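Local structure of 16S rRNA (guanine(1405)-N(7))-methyltransferase (Klebsiella pneumoniae, 6PI9) at residues Pro36-Pro41 with Glu45-Thr50; Asp101-Arg106 with Ile127-Met132; Glu199-Leu204 with Leu209-Pro214. The protein probably methylates N7 of guanine 1405 in 16S rRNA, with S-adenosyl-L-methionine as methyl donor, and so confers resistance to various aminoglycosides. One frame throughout, in Å; residues are numbered along the deposited sequence.

Contact 1 (Pro36-Pro41 with Glu45-Thr50)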
loop_
_atom_site.group_PDB
_atom_site.type_symbol
_atom_site.label_atom_id
_atom_site.label_comp_id
_atom_site.label_asym_id
_atom_site.label_seq_id
_atom_site.Cartn_x
_atom_site.Cartn_y
_atom_site.Cartn_z
ATOM N N PRO A 36 -18.084 13.557 10.706
ATOM C CA PRO A 36 -18.062 14.438 11.896
ATOM C C PRO A 36 -16.687 14.888 12.332
ATOM O O PRO A 36 -16.608 15.787 13.192
ATOM C CB PRO A 36 -18.734 13.594 12.989
ATOM C CG PRO A 36 -18.701 12.188 12.467
ATOM C CD PRO A 36 -18.716 12.256 10.991
ATOM N N ARG A 37 -15.618 14.415 11.703
ATOM C CA ARG A 37 -14.286 14.893 12.074
ATOM C C ARG A 37 -13.726 16.086 11.251
ATOM O O ARG A 37 -12.639 16.543 11.568
ATOM C CB ARG A 37 -13.301 13.734 11.981
ATOM C CG ARG A 37 -13.929 12.561 12.715
ATOM C CD ARG A 37 -13.047 11.314 12.673
ATOM N NE ARG A 37 -13.688 10.047 13.074
ATOM C CZ ARG A 37 -13.098 8.863 12.860
ATOM N NH1 ARG A 37 -11.904 8.848 12.240
ATOM N NH2 ARG A 37 -13.670 7.702 13.241
ATOM N N TYR A 38 -14.354 16.652 10.191
ATOM C CA TYR A 38 -13.762 17.749 9.369
ATOM C C TYR A 38 -14.839 18.844 9.406
ATOM O O TYR A 38 -16.027 18.529 9.296
ATOM C CB TYR A 38 -13.369 17.234 7.975
ATOM C CG TYR A 38 -12.268 16.242 8.025
ATOM C CD1 TYR A 38 -10.933 16.626 8.064
ATOM C CD2 TYR A 38 -12.581 14.901 8.102
ATOM C CE1 TYR A 38 -9.971 15.652 8.161
ATOM C CE2 TYR A 38 -11.622 13.938 8.217
ATOM C CZ TYR A 38 -10.324 14.359 8.252
ATOM O OH TYR A 38 -9.394 13.388 8.361
ATOM N N ARG A 39 -14.501 20.107 9.405
ATOM C CA ARG A 39 -15.514 21.122 9.164
ATOM C C ARG A 39 -15.952 21.150 7.701
ATOM O O ARG A 39 -17.086 21.330 7.444
ATOM C CB ARG A 39 -15.028 22.521 9.566
ATOM C CG ARG A 39 -16.207 23.354 10.029
ATOM C CD ARG A 39 -16.010 24.822 9.954
ATOM N NE ARG A 39 -17.253 25.598 9.855
ATOM C CZ ARG A 39 -18.330 25.480 10.614
ATOM N NH1 ARG A 39 -18.404 24.598 11.581
ATOM N NH2 ARG A 39 -19.360 26.260 10.403
ATOM N N LYS A 40 -15.061 20.930 6.764
ATOM C CA LYS A 40 -15.396 21.059 5.361
ATOM C C LYS A 40 -15.754 19.677 4.833
ATOM O O LYS A 40 -14.916 18.780 4.905
ATOM C CB LYS A 40 -14.206 21.590 4.600
ATOM C CG LYS A 40 -13.996 23.117 4.716
ATOM C CD LYS A 40 -12.650 23.474 4.099
ATOM C CE LYS A 40 -12.872 23.909 2.637
ATOM N NZ LYS A 40 -13.473 25.274 2.398
ATOM N N PRO A 41 -16.956 19.453 4.296
ATOM C CA PRO A 41 -17.238 18.098 3.804
ATOM C C PRO A 41 -16.286 17.671 2.690
ATOM O O PRO A 41 -16.053 16.471 2.514
ATOM C CB PRO A 41 -18.694 18.200 3.341
ATOM C CG PRO A 41 -18.956 19.677 3.080
ATOM C CD PRO A 41 -18.117 20.362 4.151
ATOM N N GLU A 45 -14.431 14.134 2.311
ATOM C CA GLU A 45 -14.353 13.415 1.037
ATOM C C GLU A 45 -12.913 12.979 0.753
ATOM O O GLU A 45 -12.666 11.842 0.360
ATOM C CB GLU A 45 -14.892 14.340 -0.082
ATOM C CG GLU A 45 -14.820 13.766 -1.517
ATOM C CD GLU A 45 -15.055 14.853 -2.580
ATOM O OE1 GLU A 45 -15.603 15.928 -2.247
ATOM O OE2 GLU A 45 -14.687 14.639 -3.757
ATOM N N LYS A 46 -11.958 13.910 0.840
ATOM C CA LYS A 46 -10.567 13.519 0.638
ATOM C C LYS A 46 -10.150 12.444 1.644
ATOM O O LYS A 46 -9.469 11.464 1.284
ATOM C CB LYS A 46 -9.639 14.739 0.770
ATOM C CG LYS A 46 -9.890 15.845 -0.257
ATOM C CD LYS A 46 -9.114 17.193 0.035
ATOM C CE LYS A 46 -9.561 18.256 -0.983
ATOM N NZ LYS A 46 -9.083 19.664 -0.739
ATOM N N ALA A 47 -10.543 12.609 2.915
ATOM C CA ALA A 47 -10.186 11.586 3.918
ATOM C C ALA A 47 -10.811 10.244 3.570
ATOM O O ALA A 47 -10.205 9.183 3.780
ATOM C CB ALA A 47 -10.618 12.027 5.320
ATOM N N ALA A 48 -12.018 10.256 3.025
ATOM C CA ALA A 48 -12.676 8.990 2.701
ATOM C C ALA A 48 -12.015 8.350 1.499
ATOM O O ALA A 48 -11.871 7.125 1.429
ATOM C CB ALA A 48 -14.161 9.228 2.396
ATOM N N ARG A 49 -11.629 9.168 0.523
ATOM C CA ARG A 49 -10.911 8.633 -0.617
ATOM C C ARG A 49 -9.625 7.966 -0.150
ATOM O O ARG A 49 -9.297 6.851 -0.572
ATOM C CB ARG A 49 -10.647 9.763 -1.618
ATOM C CG ARG A 49 -10.094 9.273 -2.915
ATOM C CD ARG A 49 -10.414 10.240 -4.040
ATOM N NE ARG A 49 -10.539 11.631 -3.618
ATOM C CZ ARG A 49 -11.621 12.395 -3.808
ATOM N NH1 ARG A 49 -12.695 11.900 -4.429
ATOM N NH2 ARG A 49 -11.615 13.673 -3.397
ATOM N N THR A 50 -8.878 8.634 0.736
ATOM C CA THR A 50 -7.642 8.010 1.231
ATOM C C THR A 50 -7.923 6.693 1.951
ATOM O O THR A 50 -7.264 5.681 1.688
ATOM C CB THR A 50 -6.912 8.977 2.154
ATOM O OG1 THR A 50 -6.502 10.090 1.364
ATOM C CG2 THR A 50 -5.651 8.299 2.669
#
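Pro41 and Glu45 meet in the N-capped first turn of helix 41-57, and the loop before that turn packs back on the helix through Tyr38, which meets Ala47. The backbone half is the ordinary i to i+4 bond, Glu45 N to Pro41 O at 2.9 Å. Lys40 holds the N-cap position, which places Pro41 first in the helix, where a proline fits well because its missing N-H would have had no partner within the helix. The side-chain half is apolar. The hydroxyl end of the Tyr38 ring comes obliquely against the Ala47 methyl, with CE2 at 3.6 Å and OH at 3.5 Å from Ala47 CB. Its first torsion (chi1 -66°) sets CG beside the backbone N and opposite the carbonyl carbon, and from there the ring reaches back across the turn.

Further out, the helix is packed on both helix 24-34, where Leu34 touches Ala47, and helix 4-14, where Ala9 and Ala12 touch Glu45. The second subunit also takes part: its Pro98 packs on Tyr38, and Arg94 of that subunit gives a hydrogen bond from NE to Thr50 OG1, so this helix belongs to the dimer interface. One turn along from Glu45, Arg49 closes an intrahelical salt bridge. Its NH2 lies 3.2 Å from Glu45 OE2, which sits close to the guanidinium plane yet is itself approached from above the carboxylate plane.

Contact 2 (Asp101-Arg106 with Ile127-Met132)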
loop_
_atom_site.group_PDB
_atom_site.type_symbol
_atom_site.label_atom_id
_atom_site.label_comp_id
_atom_site.label_asym_id
_atom_site.label_seq_id
_atom_site.Cartn_x
_atom_site.Cartn_y
_atom_site.Cartn_z
ATOM N N ASP A 101 3.371 -22.729 -5.033
ATOM C CA ASP A 101 3.565 -24.165 -4.889
ATOM C C ASP A 101 3.864 -24.520 -3.436
ATOM O O ASP A 101 3.137 -25.302 -2.810
ATOM C CB ASP A 101 4.670 -24.643 -5.822
ATOM C CG ASP A 101 4.249 -24.604 -7.281
ATOM O OD1 ASP A 101 3.040 -24.765 -7.559
ATOM O OD2 ASP A 101 5.140 -24.434 -8.149
ATOM N N GLU A 102 4.888 -23.900 -2.861
ATOM C CA GLU A 102 5.136 -24.087 -1.441
ATOM C C GLU A 102 3.876 -23.824 -0.603
ATOM O O GLU A 102 3.571 -24.582 0.326
ATOM C CB GLU A 102 6.285 -23.180 -1.016
ATOM C CG GLU A 102 6.650 -23.370 0.397
ATOM C CD GLU A 102 7.745 -22.436 0.887
ATOM O OE1 GLU A 102 8.310 -21.684 0.062
ATOM O OE2 GLU A 102 8.045 -22.461 2.106
ATOM N N TRP A 103 3.114 -22.764 -0.933
ATOM C CA TRP A 103 1.933 -22.416 -0.153
ATOM C C TRP A 103 0.897 -23.552 -0.178
ATOM O O TRP A 103 0.352 -23.950 0.858
ATOM C CB TRP A 103 1.344 -21.105 -0.704
ATOM C CG TRP A 103 0.368 -20.365 0.190
ATOM C CD1 TRP A 103 0.627 -19.264 0.982
ATOM C CD2 TRP A 103 -1.017 -20.666 0.366
ATOM N NE1 TRP A 103 -0.513 -18.881 1.649
ATOM C CE2 TRP A 103 -1.538 -19.719 1.277
ATOM C CE3 TRP A 103 -1.871 -21.656 -0.159
ATOM C CZ2 TRP A 103 -2.858 -19.734 1.681
ATOM C CZ3 TRP A 103 -3.179 -21.678 0.243
ATOM C CH2 TRP A 103 -3.669 -20.717 1.157
ATOM N N MET A 104 0.600 -24.089 -1.349
ATOM C CA MET A 104 -0.387 -25.163 -1.377
ATOM C C MET A 104 0.149 -26.439 -0.724
ATOM O O MET A 104 -0.582 -27.108 0.019
ATOM C CB MET A 104 -0.823 -25.426 -2.809
ATOM C CG MET A 104 -1.862 -24.452 -3.305
ATOM S SD MET A 104 -3.510 -24.776 -2.641
ATOM C CE MET A 104 -3.878 -26.378 -3.372
ATOM N N ARG A 105 1.419 -26.783 -0.980
ATOM C CA ARG A 105 2.020 -27.937 -0.322
ATOM C C ARG A 105 1.867 -27.861 1.189
ATOM O O ARG A 105 1.633 -28.880 1.850
ATOM C CB ARG A 105 3.499 -28.035 -0.689
ATOM C CG ARG A 105 4.154 -29.362 -0.330
ATOM C CD ARG A 105 5.661 -29.268 -0.457
ATOM N NE ARG A 105 6.056 -28.570 -1.680
ATOM C CZ ARG A 105 6.821 -27.481 -1.707
ATOM N NH1 ARG A 105 7.293 -26.967 -0.578
ATOM N NH2 ARG A 105 7.124 -26.910 -2.866
ATOM N N ARG A 106 2.051 -26.673 1.755
ATOM C CA ARG A 106 1.958 -26.500 3.210
ATOM C C ARG A 106 0.591 -26.179 3.826
ATOM O O ARG A 106 0.393 -26.389 5.023
ATOM C CB ARG A 106 2.980 -25.454 3.675
ATOM C CG ARG A 106 4.414 -25.771 3.283
ATOM C CD ARG A 106 5.339 -25.721 4.489
ATOM N NE ARG A 106 6.313 -24.639 4.386
ATOM C CZ ARG A 106 7.040 -24.190 5.403
ATOM N NH1 ARG A 106 7.904 -23.200 5.217
ATOM N NH2 ARG A 106 6.907 -24.730 6.606
ATOM N N ILE A 127 -9.379 -17.413 -7.759
ATOM C CA ILE A 127 -8.908 -17.868 -9.063
ATOM C C ILE A 127 -7.577 -18.615 -8.925
ATOM O O ILE A 127 -7.363 -19.650 -9.562
ATOM C CB ILE A 127 -8.802 -16.671 -10.015
ATOM C CG1 ILE A 127 -10.189 -16.055 -10.217
ATOM C CG2 ILE A 127 -8.179 -17.103 -11.351
ATOM C CD1 ILE A 127 -10.171 -14.775 -11.013
ATOM N N LEU A 128 -6.675 -18.115 -8.080
ATOM C CA LEU A 128 -5.429 -18.824 -7.783
ATOM C C LEU A 128 -5.708 -20.199 -7.187
ATOM O O LEU A 128 -5.213 -21.215 -7.693
ATOM C CB LEU A 128 -4.565 -17.985 -6.836
ATOM C CG LEU A 128 -3.211 -18.566 -6.411
ATOM C CD1 LEU A 128 -2.426 -19.024 -7.661
ATOM C CD2 LEU A 128 -2.444 -17.504 -5.656
ATOM N N LEU A 129 -6.500 -20.243 -6.108
ATOM C CA LEU A 129 -6.980 -21.509 -5.544
ATOM C C LEU A 129 -7.571 -22.434 -6.588
ATOM O O LEU A 129 -7.235 -23.622 -6.658
ATOM C CB LEU A 129 -8.046 -21.234 -4.490
ATOM C CG LEU A 129 -7.569 -20.534 -3.245
ATOM C CD1 LEU A 129 -8.795 -20.340 -2.320
ATOM C CD2 LEU A 129 -6.504 -21.393 -2.636
ATOM N N GLY A 130 -8.531 -21.941 -7.350
ATOM C CA GLY A 130 -9.213 -22.817 -8.276
ATOM C C GLY A 130 -8.277 -23.461 -9.273
ATOM O O GLY A 130 -8.470 -24.623 -9.664
ATOM N N SER A 131 -7.247 -22.730 -9.698
ATOM C CA SER A 131 -6.296 -23.316 -10.633
ATOM C C SER A 131 -5.556 -24.496 -10.017
ATOM O O SER A 131 -5.098 -25.379 -10.749
ATOM C CB SER A 131 -5.294 -22.258 -11.081
ATOM O OG SER A 131 -4.500 -21.845 -9.990
ATOM N N MET A 132 -5.446 -24.527 -8.686
ATOM C CA MET A 132 -4.668 -25.519 -7.963
ATOM C C MET A 132 -5.536 -26.599 -7.331
ATOM O O MET A 132 -5.080 -27.302 -6.411
ATOM C CB MET A 132 -3.811 -24.818 -6.916
ATOM C CG MET A 132 -2.859 -23.830 -7.568
ATOM S SD MET A 132 -1.669 -23.009 -6.481
ATOM C CE MET A 132 -0.632 -22.270 -7.751
#
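Met104 and Met132 form the heart of this contact between helix 100-111 and the end of helix 125-131 with the residue that follows it. The two methionines start alike, CG anti to the carbonyl carbon, and differ beyond CG. Met132 runs on extended, presenting its sulfur to the flank of its partner: SD lies 3.5 Å from Met104 CG. Met104 instead curls at both chi2 (-76°) and chi3 (-65°). That double bend turns its terminal methyl back toward the Met132 backbone, where CE stands 3.4 Å from Met132 O and 3.9 Å from Met132 CB. The two chains thus cross at a slant.

At the outer margin, Asp101 OD1 comes within 4.4 Å of Met132 CE, a loose approach. On the inner side Trp103 CZ3 meets the Leu129 CD2 methyl, also at 4.4 Å, and both residues continue inward onto strand 179-183, through Met183 and Leu181 respectively. Val134 lies against both Met104 and Leu129. Trp103 also comes close to Arg96, which binds S-adenosyl-L-homocysteine, so the packing lies one residue behind the cofactor site of the Rossmann-like domain, the Trp103 side chain being about 8 Å from the ligand. Between the segments the adhesion is mainly van der Waals packing, with neither hydrogen bonds nor salt bridges, and it rests on polarisable sulfur and on flexible methionine chains that can fit their shape to each other.

Contact 3 (Glu199-Leu204 with Leu209-Pro214)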
loop_
_atom_site.group_PDB
_atom_site.type_symbol
_atom_site.label_atom_id
_atom_site.label_comp_id
_atom_site.label_asym_id
_atom_site.label_seq_id
_atom_site.Cartn_x
_atom_site.Cartn_y
_atom_site.Cartn_z
ATOM N N GLU A 199 -13.643 -10.346 17.010
ATOM C CA GLU A 199 -15.071 -10.657 16.934
ATOM C C GLU A 199 -15.343 -11.567 15.734
ATOM O O GLU A 199 -16.122 -12.520 15.825
ATOM C CB GLU A 199 -15.849 -9.356 16.829
ATOM C CG GLU A 199 -17.311 -9.515 16.800
ATOM C CD GLU A 199 -18.012 -8.165 16.881
ATOM O OE1 GLU A 199 -19.243 -8.196 17.151
ATOM O OE2 GLU A 199 -17.334 -7.087 16.672
ATOM N N LEU A 200 -14.669 -11.299 14.617
ATOM C CA LEU A 200 -14.799 -12.132 13.433
ATOM C C LEU A 200 -14.274 -13.544 13.681
ATOM O O LEU A 200 -14.954 -14.526 13.374
ATOM C CB LEU A 200 -14.063 -11.479 12.268
ATOM C CG LEU A 200 -14.015 -12.233 10.938
ATOM C CD1 LEU A 200 -15.448 -12.449 10.443
ATOM C CD2 LEU A 200 -13.211 -11.391 9.871
ATOM N N LEU A 201 -13.051 -13.668 14.218
ATOM C CA LEU A 201 -12.498 -15.004 14.467
ATOM C C LEU A 201 -13.394 -15.828 15.384
ATOM O O LEU A 201 -13.592 -17.034 15.162
ATOM C CB LEU A 201 -11.093 -14.863 15.080
ATOM C CG LEU A 201 -9.982 -14.282 14.210
ATOM C CD1 LEU A 201 -8.838 -13.856 15.103
ATOM C CD2 LEU A 201 -9.434 -15.278 13.165
ATOM N N ALA A 202 -13.941 -15.210 16.437
ATOM C CA ALA A 202 -14.736 -15.971 17.405
ATOM C C ALA A 202 -16.089 -16.428 16.859
ATOM O O ALA A 202 -16.711 -17.321 17.453
ATOM C CB ALA A 202 -14.967 -15.140 18.671
ATOM N N SER A 203 -16.569 -15.845 15.765
ATOM C CA SER A 203 -17.929 -16.101 15.297
ATOM C C SER A 203 -18.025 -16.894 13.996
ATOM O O SER A 203 -19.131 -17.378 13.668
ATOM C CB SER A 203 -18.687 -14.775 15.102
ATOM O OG SER A 203 -18.840 -14.067 16.323
ATOM N N LEU A 204 -16.930 -17.017 13.235
ATOM C CA LEU A 204 -16.963 -17.794 11.999
ATOM C C LEU A 204 -17.371 -19.244 12.260
ATOM O O LEU A 204 -16.964 -19.860 13.252
ATOM C CB LEU A 204 -15.593 -17.735 11.317
ATOM C CG LEU A 204 -15.343 -16.400 10.628
ATOM C CD1 LEU A 204 -13.876 -16.304 10.182
ATOM C CD2 LEU A 204 -16.319 -16.146 9.445
ATOM N N LEU A 209 -9.143 -22.375 10.307
ATOM C CA LEU A 209 -8.939 -21.041 9.764
ATOM C C LEU A 209 -7.499 -20.948 9.289
ATOM O O LEU A 209 -6.597 -21.498 9.929
ATOM C CB LEU A 209 -9.169 -19.933 10.807
ATOM C CG LEU A 209 -10.474 -20.047 11.588
ATOM C CD1 LEU A 209 -10.511 -18.897 12.565
ATOM C CD2 LEU A 209 -11.728 -19.990 10.675
ATOM N N VAL A 210 -7.284 -20.259 8.175
ATOM C CA VAL A 210 -5.938 -19.908 7.707
ATOM C C VAL A 210 -5.840 -18.413 7.807
ATOM O O VAL A 210 -6.587 -17.705 7.126
ATOM C CB VAL A 210 -5.696 -20.366 6.260
ATOM C CG1 VAL A 210 -4.279 -19.939 5.794
ATOM C CG2 VAL A 210 -5.883 -21.882 6.173
ATOM N N VAL A 211 -4.944 -17.910 8.656
ATOM C CA VAL A 211 -4.856 -16.466 8.923
ATOM C C VAL A 211 -3.463 -16.026 8.535
ATOM O O VAL A 211 -2.489 -16.666 8.949
ATOM C CB VAL A 211 -5.103 -16.151 10.415
ATOM C CG1 VAL A 211 -4.894 -14.629 10.719
ATOM C CG2 VAL A 211 -6.495 -16.687 10.886
ATOM N N THR A 212 -3.341 -15.013 7.676
ATOM C CA THR A 212 -2.002 -14.642 7.247
ATOM C C THR A 212 -1.749 -13.147 7.365
ATOM O O THR A 212 -2.665 -12.317 7.353
ATOM C CB THR A 212 -1.690 -15.051 5.812
ATOM O OG1 THR A 212 -2.324 -14.118 4.928
ATOM C CG2 THR A 212 -2.171 -16.470 5.558
ATOM N N PHE A 213 -0.450 -12.809 7.399
ATOM C CA PHE A 213 -0.059 -11.401 7.525
ATOM C C PHE A 213 1.069 -11.114 6.545
ATOM O O PHE A 213 1.911 -11.972 6.308
ATOM C CB PHE A 213 0.481 -11.093 8.950
ATOM C CG PHE A 213 -0.536 -11.330 10.027
ATOM C CD1 PHE A 213 -1.365 -10.288 10.440
ATOM C CD2 PHE A 213 -0.672 -12.599 10.624
ATOM C CE1 PHE A 213 -2.334 -10.510 11.455
ATOM C CE2 PHE A 213 -1.644 -12.842 11.629
ATOM C CZ PHE A 213 -2.482 -11.780 12.054
ATOM N N PRO A 214 1.119 -9.919 5.989
ATOM C CA PRO A 214 2.264 -9.580 5.142
ATOM C C PRO A 214 3.485 -9.306 6.008
ATOM O O PRO A 214 3.393 -8.687 7.069
ATOM C CB PRO A 214 1.804 -8.320 4.403
ATOM C CG PRO A 214 0.783 -7.673 5.399
ATOM C CD PRO A 214 0.153 -8.816 6.177
#
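Leu201 pushes its CD2 methyl into the hollow between Leu209 and Val211, two residues set one apart on strand 208-214 and therefore facing the same way. The methyl sits 3.8 Å from Leu209 CD1 and 4.0 Å from Val211 CG2, so a single knob from the helix is received by two neighbours on the sheet. With chi1 of Val211 at 175°, CG1 is anti to the backbone N, and CG2, beside the N, is the branch that points at the helix.

Leu209 is in turn a forked bump. While CD1 takes Leu201, its second branch, CD2, leans toward Leu204 CD1 at 4.3 Å, so that the leucine tip fits between Leu201 and Leu204. All four side chains are buried. Leu186 and Phe233 each touch both Leu201 and Val211, extending the same apolar layer to helices 186-192 and 225-236. Near the C-terminal end of helix 196-203, Arg259 donates through NH2 to Leu201 O.

Strands 179-183 and 208-214 are parallel neighbours joined through helices 186-192 and 196-203; the contact is the closing half of this beta-alpha-beta crossover, the repeating element of the Rossmann-like methyltransferase sheet.

Read from the N terminus, the three contacts follow in series, and none nests within or crosses another. Contact 1 closes the short turn into helix 41-57, in the N-terminal helical part that meets the second subunit. Contact 2 spans a longer loop that includes strand 117-120, tying the helices before and after that strand together. Contact 3 closes the tight link from helix 196-203 into strand 208-214. Contacts 1 and 2 lie on opposite sides of the chain's centre, their own centres about 40 Å apart. Contacts 2 and 3 both belong to the layers around the central sheet; their nearest atoms are about 4 Å apart, without touching.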